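Local coordinates for protein pyridoxal kinase (Lactobacillus plantarum, PDB 3H74) that probably phosphorylates pyridoxal, transferring the gamma-phosphate of ATP to make the cofactor pyridoxal 5'-phosphate, at residues G17-S22 / T213-A218; L24-A29 / G264-A269; N243-E248 / Q259-G264. All blocks are in the same frame, centred on the assembly; numbering follows the deposited sequence. Where two conformers were deposited one is given.

Contact 1 of 3, residues G17-S22 / T213-A218; sequences GISLSS and TGDTLA
D215 meets S19 with one oxygen of its carboxylate. The backbone N-H of S19 makes a weak, bent bond to D215 OD2 (N to OD2 2.9 Å, N-H...O 128°). The same OD2 also sits close to carbon, 3.2 Å from S19 CA and 3.4 Å from S19 CB, while I18 CB stands off at 3.9 Å. D215 CB points toward the 17-22 segment, and with CG anti to its own carbonyl carbon (chi1 -70°) D215 CG is set against S19 CA and S19 N, 3.5 Å from each. The sequence GTGD, at the start of helix 213-226, is the signature of ribokinase-fold kinases; its aspartate is usually taken as the base that activates the substrate hydroxyl, and D215 may well do the same here. Its other oxygen, OD1, is hydrogen-bonded to H281, a histidine of the C-terminal tag, which need not reflect the native state. In the second shell, S19 OG is held by D11 of strand 4-13. S21 OG donates to I18 O at 2.7 Å, in the carbonyl plane on a lone pair, and closes the turn from I18 to S21. T216 OG1 is bonded back to G212 O.

Contact 2 of 3, residues L24-A29 / G264-A269; sequences LPVLTA and GDLLQA
L267 reaches across to the helix of A29 with a single methyl, CD2, and has more surface buried here than any other residue. The methyl lies 3.7 Å from A29 CB and also 3.7 Å from P25 O, and V26 CA is the next atom, at 4.2 Å. It therefore rests against one turn of backbone as much as against a side chain. P25 O is already taken by the N-H of A29, the ordinary helical bond, so the methyl meets a carbonyl whose polar need is met within its own helix. L267 sends its CB neither toward nor away from the partner; chi1 of -66° puts CG anti to the carbonyl carbon, and beyond it CD2 is the atom that comes nearest.

V26 and L266 make the second, more buried half. V26 CG2 touches L266 CD2 at 3.9 Å, and the two side chains cross at about a right angle, so they meet methyl to methyl and do not lie along each other. No hydrogen bond spans the contact; the side chains that meet are all apolar. The two helix segments run nearly parallel, 14° between their directions, with axes 9.9 Å apart.

On helix 19-29, P25 has no N-H to give to the turn before, and the helix is kinked there.

The same cluster extends later in helix 264-274, where I270 touches both V26 and A29. V220 of helix 213-226 touches V26 and L266 alike, and W241 of helix 231-251 covers L266 as well. Helix 19-29 turns its other side, with L24 and L27, onto strand 32-42, so it lies between the main sheet and helix 264-274.

Contact 3 of 3, residues N243-E248 / Q259-G264; sequences NMAVAE and QGVALG
V261 presses one methyl, CG2, onto the backbone and side chain of A245, and this is the tight part of the contact. V261 CG2 is 3.3 Å from A245 O and 3.6 Å from A245 CB. A chi1 of 68° for CG1 leaves CG2 anti to the backbone N, facing the helix. A245 CB in turn comes to 3.4 Å from A262 O. V246 is a looser neighbour: its CG2 meets V261 CG2 at 4.1 Å, the two side chains crossing at about a right angle. A245 O does not depend on the valine for a polar partner, because T249 OG1 is hydrogen-bonded to it; that hydroxyl is bonded to A262 N too, tying loop and helix together one turn on.

The chain of E248 is extended, and its CG, CD and OE1 pass over A262 CB, with OE1 3.7 Å from it. The looser side is the rim at exposed G264, where E248 OE1 lies 3.4 Å from G264 N at an angle too poor for a bond. Here a water donates one hydrogen bond to E248 OE1 and another to A262 O, each 2.8 Å long. OE1 also accepts from D265 N, at the start of helix 264-274, a place where the carboxylate's negative charge would probably be favoured. An alanine here would probably leave the D265 N-H and the bridging water without this acceptor and open a gap over A262 CB.

Residues 259-262 are extended, bonded through their backbone to G16 and to N211, next to the GTGD sequence, and the chain turns into helix 264-274 at G264. This is the loop joining the last two helices, 231-251 and 264-274, of a ribokinase-type fold, laid back along the first of them.

How the contacts relate
The three contacts form a compact group, their centres 10 to 11 Å apart, and contact 1 lies deepest, about 8 Å from the centre of the chain against about 16 Å for the others. Contacts 1 and 2 share helix 19-29, and along the chain their segments alternate; contact 3 opens after contact 1 has closed and is nested inside the loop closed by contact 2, with G264 common to both. T216 CG2 and L266 CD2, 3.6 Å apart, join contacts 1 and 2, while T216 OG1 and V261 CG1 join contacts 1 and 3. Helices 213-226 and 264-274 pack on helix 19-29, and loop 259-264 ties helix 231-251 to them. Contact 1 holds the probable catalytic GTGD sequence; the others pack beside it.

Contact 1 of 3, residues G17-S22 / T213-A218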
loop_
_atom_site.group_PDB
_atom_site.type_symbol
_atom_site.label_atom_id
_atom_site.label_comp_id
_atom_site.label_asym_id
_atom_site.label_seq_id
_atom_site.Cartn_x
_atom_site.Cartn_y
_atom_site.Cartn_z
ATOM N N GLY A 17 3.845 -4.875 14.240
ATOM C CA GLY A 17 4.819 -4.845 13.137
ATOM C C GLY A 17 4.256 -4.799 11.725
ATOM O O GLY A 17 4.726 -5.503 10.823
ATOM N N ILE A 18 3.237 -3.982 11.524
ATOM C CA ILE A 18 2.675 -3.780 10.194
ATOM C C ILE A 18 2.617 -2.283 9.893
ATOM O O ILE A 18 3.138 -1.472 10.659
ATOM C CB ILE A 18 1.284 -4.474 10.028
ATOM C CG1 ILE A 18 0.221 -3.857 10.950
ATOM C CG2 ILE A 18 1.385 -5.991 10.264
ATOM C CD1 ILE A 18 -1.223 -4.186 10.547
ATOM N N SER A 19 2.026 -1.948 8.753
ATOM C CA SER A 19 1.684 -0.567 8.383
ATOM C C SER A 19 2.804 0.442 8.693
ATOM O O SER A 19 3.940 0.245 8.264
ATOM C CB SER A 19 0.304 -0.183 8.938
ATOM O OG SER A 19 0.226 -0.363 10.337
ATOM N N LEU A 20 2.517 1.514 9.430
ATOM C CA LEU A 20 3.506 2.567 9.610
ATOM C C LEU A 20 4.758 2.084 10.328
ATOM O O LEU A 20 5.863 2.538 10.038
ATOM C CB LEU A 20 2.894 3.748 10.348
ATOM C CG LEU A 20 3.513 5.126 10.147
ATOM C CD1 LEU A 20 3.674 5.487 8.668
ATOM C CD2 LEU A 20 2.616 6.140 10.841
ATOM N N SER A 21 4.592 1.145 11.266
ATOM C CA SER A 21 5.742 0.591 11.991
ATOM C C SER A 21 6.731 -0.138 11.078
ATOM O O SER A 21 7.915 -0.246 11.409
ATOM C CB SER A 21 5.292 -0.346 13.108
ATOM O OG SER A 21 5.012 -1.636 12.619
ATOM N N SER A 22 6.259 -0.653 9.950
ATOM C CA SER A 22 7.168 -1.282 8.996
ATOM C C SER A 22 7.561 -0.336 7.862
ATOM O O SER A 22 8.684 -0.405 7.367
ATOM C CB SER A 22 6.606 -2.599 8.466
ATOM O OG SER A 22 5.349 -2.402 7.866
ATOM N N THR A 213 2.307 -7.961 4.707
ATOM C CA THR A 213 2.890 -8.158 3.373
ATOM C C THR A 213 2.463 -7.048 2.404
ATOM O O THR A 213 3.287 -6.507 1.666
ATOM C CB THR A 213 2.581 -9.556 2.786
ATOM O OG1 THR A 213 1.178 -9.810 2.852
ATOM C CG2 THR A 213 3.311 -10.646 3.558
ATOM N N GLY A 214 1.179 -6.693 2.420
ATOM C CA GLY A 214 0.688 -5.632 1.548
ATOM C C GLY A 214 1.316 -4.290 1.873
ATOM O O GLY A 214 1.723 -3.559 0.974
ATOM N N ASP A 215 1.400 -3.960 3.160
ATOM C CA ASP A 215 1.991 -2.687 3.580
ATOM C C ASP A 215 3.461 -2.604 3.183
ATOM O O ASP A 215 3.928 -1.561 2.731
ATOM C CB ASP A 215 1.878 -2.484 5.103
ATOM C CG ASP A 215 0.452 -2.243 5.587
ATOM O OD1 ASP A 215 -0.305 -1.488 4.924
ATOM O OD2 ASP A 215 0.129 -2.765 6.690
ATOM N N THR A 216 4.195 -3.695 3.367
ATOM C CA THR A 216 5.608 -3.714 3.043
ATOM C C THR A 216 5.815 -3.658 1.530
ATOM O O THR A 216 6.684 -2.932 1.048
ATOM C CB THR A 216 6.276 -4.920 3.691
ATOM O OG1 THR A 216 6.123 -4.803 5.114
ATOM C CG2 THR A 216 7.755 -4.977 3.342
ATOM N N LEU A 217 5.010 -4.399 0.775
ATOM C CA LEU A 217 5.066 -4.307 -0.679
ATOM C C LEU A 217 4.868 -2.875 -1.159
ATOM O O LEU A 217 5.632 -2.377 -1.997
ATOM C CB LEU A 217 4.017 -5.217 -1.314
ATOM C CG LEU A 217 4.043 -5.288 -2.848
ATOM C CD1 LEU A 217 5.242 -6.060 -3.377
ATOM C CD2 LEU A 217 2.754 -5.910 -3.367
ATOM N N ALA A 218 3.846 -2.209 -0.622
ATOM C CA ALA A 218 3.553 -0.846 -1.032
ATOM C C ALA A 218 4.696 0.102 -0.696
ATOM O O ALA A 218 5.051 0.957 -1.502
ATOM C CB ALA A 218 2.269 -0.368 -0.416
#

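Contact 2 of 3, residues L24-A29 / G264-A269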
loop_
_atom_site.group_PDB
_atom_site.type_symbol
_atom_site.label_atom_id
_atom_site.label_comp_id
_atom_site.label_asym_id
_atom_site.label_seq_id
_atom_site.Cartn_x
_atom_site.Cartn_y
_atom_site.Cartn_z
ATOM N N LEU A 24 8.089 2.901 8.132
ATOM C CA LEU A 24 9.104 3.825 8.630
ATOM C C LEU A 24 10.526 3.282 8.484
ATOM O O LEU A 24 11.375 3.947 7.883
ATOM C CB LEU A 24 8.817 4.260 10.076
ATOM C CG LEU A 24 8.386 5.712 10.264
ATOM C CD1 LEU A 24 7.886 5.918 11.680
ATOM C CD2 LEU A 24 9.526 6.687 9.940
ATOM N N PRO A 25 10.815 2.097 9.053
ATOM C CA PRO A 25 12.153 1.533 8.863
ATOM C C PRO A 25 12.532 1.328 7.390
ATOM O O PRO A 25 13.645 1.672 6.990
ATOM C CB PRO A 25 12.080 0.192 9.617
ATOM C CG PRO A 25 11.033 0.429 10.668
ATOM C CD PRO A 25 10.007 1.261 9.959
ATOM N N VAL A 26 11.619 0.794 6.586
ATOM C CA VAL A 26 11.922 0.503 5.195
ATOM C C VAL A 26 12.270 1.773 4.411
ATOM O O VAL A 26 13.299 1.840 3.734
ATOM C CB VAL A 26 10.755 -0.273 4.545
ATOM C CG1 VAL A 26 10.895 -0.326 3.025
ATOM C CG2 VAL A 26 10.673 -1.685 5.124
ATOM N N LEU A 27 11.425 2.792 4.512
ATOM C CA LEU A 27 11.630 3.998 3.729
ATOM C C LEU A 27 12.780 4.847 4.266
ATOM O O LEU A 27 13.496 5.481 3.500
ATOM C CB LEU A 27 10.322 4.775 3.590
ATOM C CG LEU A 27 9.332 4.064 2.649
ATOM C CD1 LEU A 27 7.911 4.545 2.900
ATOM C CD2 LEU A 27 9.721 4.230 1.183
ATOM N N THR A 28 12.987 4.827 5.573
ATOM C CA THR A 28 14.174 5.462 6.146
ATOM C C THR A 28 15.436 4.800 5.583
ATOM O O THR A 28 16.363 5.492 5.151
ATOM C CB THR A 28 14.146 5.398 7.678
ATOM O OG1 THR A 28 13.002 6.111 8.151
ATOM C CG2 THR A 28 15.395 6.031 8.289
ATOM N N ALA A 29 15.465 3.470 5.546
ATOM C CA ALA A 29 16.628 2.766 5.008
ATOM C C ALA A 29 16.851 3.109 3.543
ATOM O O ALA A 29 17.986 3.134 3.072
ATOM C CB ALA A 29 16.476 1.265 5.193
ATOM N N GLY A 264 14.539 -7.736 8.508
ATOM C CA GLY A 264 16.002 -7.725 8.537
ATOM C C GLY A 264 16.660 -7.966 7.192
ATOM O O GLY A 264 17.518 -7.195 6.762
ATOM N N ASP A 265 16.279 -9.046 6.515
ATOM C CA ASP A 265 16.866 -9.357 5.210
ATOM C C ASP A 265 16.523 -8.265 4.201
ATOM O O ASP A 265 17.344 -7.898 3.364
ATOM C CB ASP A 265 16.415 -10.731 4.693
ATOM C CG ASP A 265 17.107 -11.890 5.399
ATOM O OD1 ASP A 265 18.036 -11.656 6.197
ATOM O OD2 ASP A 265 16.708 -13.049 5.144
ATOM N N LEU A 266 15.314 -7.722 4.318
ATOM C CA LEU A 266 14.887 -6.616 3.470
ATOM C C LEU A 266 15.751 -5.363 3.667
ATOM O O LEU A 266 16.221 -4.746 2.705
ATOM C CB LEU A 266 13.401 -6.329 3.703
ATOM C CG LEU A 266 12.791 -5.142 2.955
ATOM C CD1 LEU A 266 12.997 -5.215 1.441
ATOM C CD2 LEU A 266 11.321 -5.018 3.290
ATOM N N LEU A 267 15.981 -4.999 4.925
ATOM C CA LEU A 267 16.837 -3.844 5.213
ATOM C C LEU A 267 18.250 -4.044 4.660
ATOM O O LEU A 267 18.850 -3.112 4.116
ATOM C CB LEU A 267 16.874 -3.550 6.716
ATOM C CG LEU A 267 15.545 -3.085 7.325
ATOM C CD1 LEU A 267 15.692 -2.908 8.817
ATOM C CD2 LEU A 267 15.043 -1.794 6.696
ATOM N N GLN A 268 18.761 -5.265 4.786
ATOM C CA GLN A 268 20.065 -5.625 4.237
ATOM C C GLN A 268 20.121 -5.472 2.712
ATOM O O GLN A 268 21.113 -4.984 2.165
ATOM C CB GLN A 268 20.425 -7.049 4.657
ATOM C CG GLN A 268 21.834 -7.472 4.308
ATOM C CD GLN A 268 22.090 -8.925 4.638
ATOM O OE1 GLN A 268 21.282 -9.801 4.320
ATOM N NE2 GLN A 268 23.224 -9.192 5.273
ATOM N N ALA A 269 19.055 -5.880 2.028
ATOM C CA ALA A 269 18.979 -5.748 0.573
ATOM C C ALA A 269 18.886 -4.291 0.150
ATOM O O ALA A 269 19.499 -3.891 -0.841
ATOM C CB ALA A 269 17.814 -6.545 0.008
#

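Contact 3 of 3, residues N243-E248 / Q259-G264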
loop_
_atom_site.group_PDB
_atom_site.type_symbol
_atom_site.label_atom_id
_atom_site.label_comp_id
_atom_site.label_asym_id
_atom_site.label_seq_id
_atom_site.Cartn_x
_atom_site.Cartn_y
_atom_site.Cartn_z
ATOM N N ASN A 243 9.046 -11.747 -1.213
ATOM C CA ASN A 243 9.258 -13.199 -1.142
ATOM C C ASN A 243 10.349 -13.517 -0.108
ATOM O O ASN A 243 10.190 -14.396 0.738
ATOM C CB ASN A 243 9.633 -13.705 -2.535
ATOM C CG ASN A 243 9.582 -15.217 -2.661
ATOM O OD1 ASN A 243 10.622 -15.859 -2.794
ATOM N ND2 ASN A 243 8.392 -15.784 -2.649
HETATM N N MSE A 244 11.430 -12.744 -0.164
HETATM C CA MSE A 244 12.530 -12.864 0.781
HETATM C C MSE A 244 12.116 -12.557 2.221
HETATM O O MSE A 244 12.521 -13.259 3.157
HETATM C CB MSE A 244 13.659 -11.939 0.347
HETATM C CG MSE A 244 14.867 -11.951 1.266
HETATM SE SE MSE A 244 16.231 -10.712 0.701
HETATM C CE MSE A 244 15.190 -9.084 0.844
ATOM N N ALA A 245 11.302 -11.519 2.409
ATOM C CA ALA A 245 10.870 -11.137 3.752
ATOM C C ALA A 245 9.974 -12.219 4.358
ATOM O O ALA A 245 10.070 -12.544 5.546
ATOM C CB ALA A 245 10.141 -9.793 3.703
ATOM N N VAL A 246 9.077 -12.769 3.541
ATOM C CA VAL A 246 8.239 -13.874 4.005
ATOM C C VAL A 246 9.091 -15.106 4.348
ATOM O O VAL A 246 8.882 -15.725 5.391
ATOM C CB VAL A 246 7.113 -14.229 3.005
ATOM C CG1 VAL A 246 6.409 -15.520 3.414
ATOM C CG2 VAL A 246 6.118 -13.069 2.904
ATOM N N ALA A 247 10.074 -15.414 3.500
ATOM C CA ALA A 247 10.979 -16.535 3.773
ATOM C C ALA A 247 11.676 -16.339 5.117
ATOM O O ALA A 247 11.823 -17.278 5.909
ATOM C CB ALA A 247 11.985 -16.696 2.664
ATOM N N GLU A 248 12.109 -15.114 5.398
ATOM C CA GLU A 248 12.771 -14.861 6.671
ATOM C C GLU A 248 11.821 -15.048 7.849
ATOM O O GLU A 248 12.194 -15.564 8.906
ATOM C CB GLU A 248 13.419 -13.469 6.724
ATOM C CG GLU A 248 14.224 -13.293 8.009
ATOM C CD GLU A 248 14.806 -11.913 8.212
ATOM O OE1 GLU A 248 14.516 -10.987 7.429
ATOM O OE2 GLU A 248 15.580 -11.776 9.183
ATOM N N GLN A 259 2.658 -11.060 14.659
ATOM C CA GLN A 259 3.637 -10.059 14.255
ATOM C C GLN A 259 3.805 -10.035 12.740
ATOM O O GLN A 259 3.831 -11.079 12.099
ATOM C CB GLN A 259 4.982 -10.332 14.922
ATOM C CG GLN A 259 6.039 -9.267 14.656
ATOM C CD GLN A 259 7.360 -9.578 15.313
ATOM O OE1 GLN A 259 7.397 -10.184 16.383
ATOM N NE2 GLN A 259 8.458 -9.152 14.689
ATOM N N GLY A 260 3.926 -8.841 12.180
ATOM C CA GLY A 260 4.122 -8.697 10.757
ATOM C C GLY A 260 5.439 -9.259 10.246
ATOM O O GLY A 260 6.335 -9.634 11.014
ATOM N N VAL A 261 5.543 -9.297 8.918
ATOM C CA VAL A 261 6.690 -9.889 8.225
ATOM C C VAL A 261 8.033 -9.326 8.708
ATOM O O VAL A 261 8.156 -8.128 9.002
ATOM C CB VAL A 261 6.495 -9.756 6.686
ATOM C CG1 VAL A 261 6.567 -8.319 6.230
ATOM C CG2 VAL A 261 7.451 -10.593 5.922
ATOM N N ALA A 262 9.023 -10.208 8.816
ATOM C CA ALA A 262 10.388 -9.837 9.159
ATOM C C ALA A 262 10.960 -8.829 8.164
ATOM O O ALA A 262 10.718 -8.911 6.954
ATOM C CB ALA A 262 11.270 -11.080 9.199
ATOM N N LEU A 263 11.761 -7.911 8.698
ATOM C CA LEU A 263 12.337 -6.829 7.903
ATOM C C LEU A 263 13.856 -6.868 7.760
ATOM O O LEU A 263 14.402 -6.129 6.953
ATOM C CB LEU A 263 11.917 -5.464 8.472
ATOM C CG LEU A 263 10.411 -5.211 8.534
ATOM C CD1 LEU A 263 10.147 -3.900 9.250
ATOM C CD2 LEU A 263 9.772 -5.219 7.139
ATOM N N GLY A 264 14.539 -7.736 8.508
ATOM C CA GLY A 264 16.002 -7.725 8.537
ATOM C C GLY A 264 16.660 -7.966 7.192
ATOM O O GLY A 264 17.518 -7.195 6.762
HETATM O O HOH W 1 13.168 -9.339 5.599
#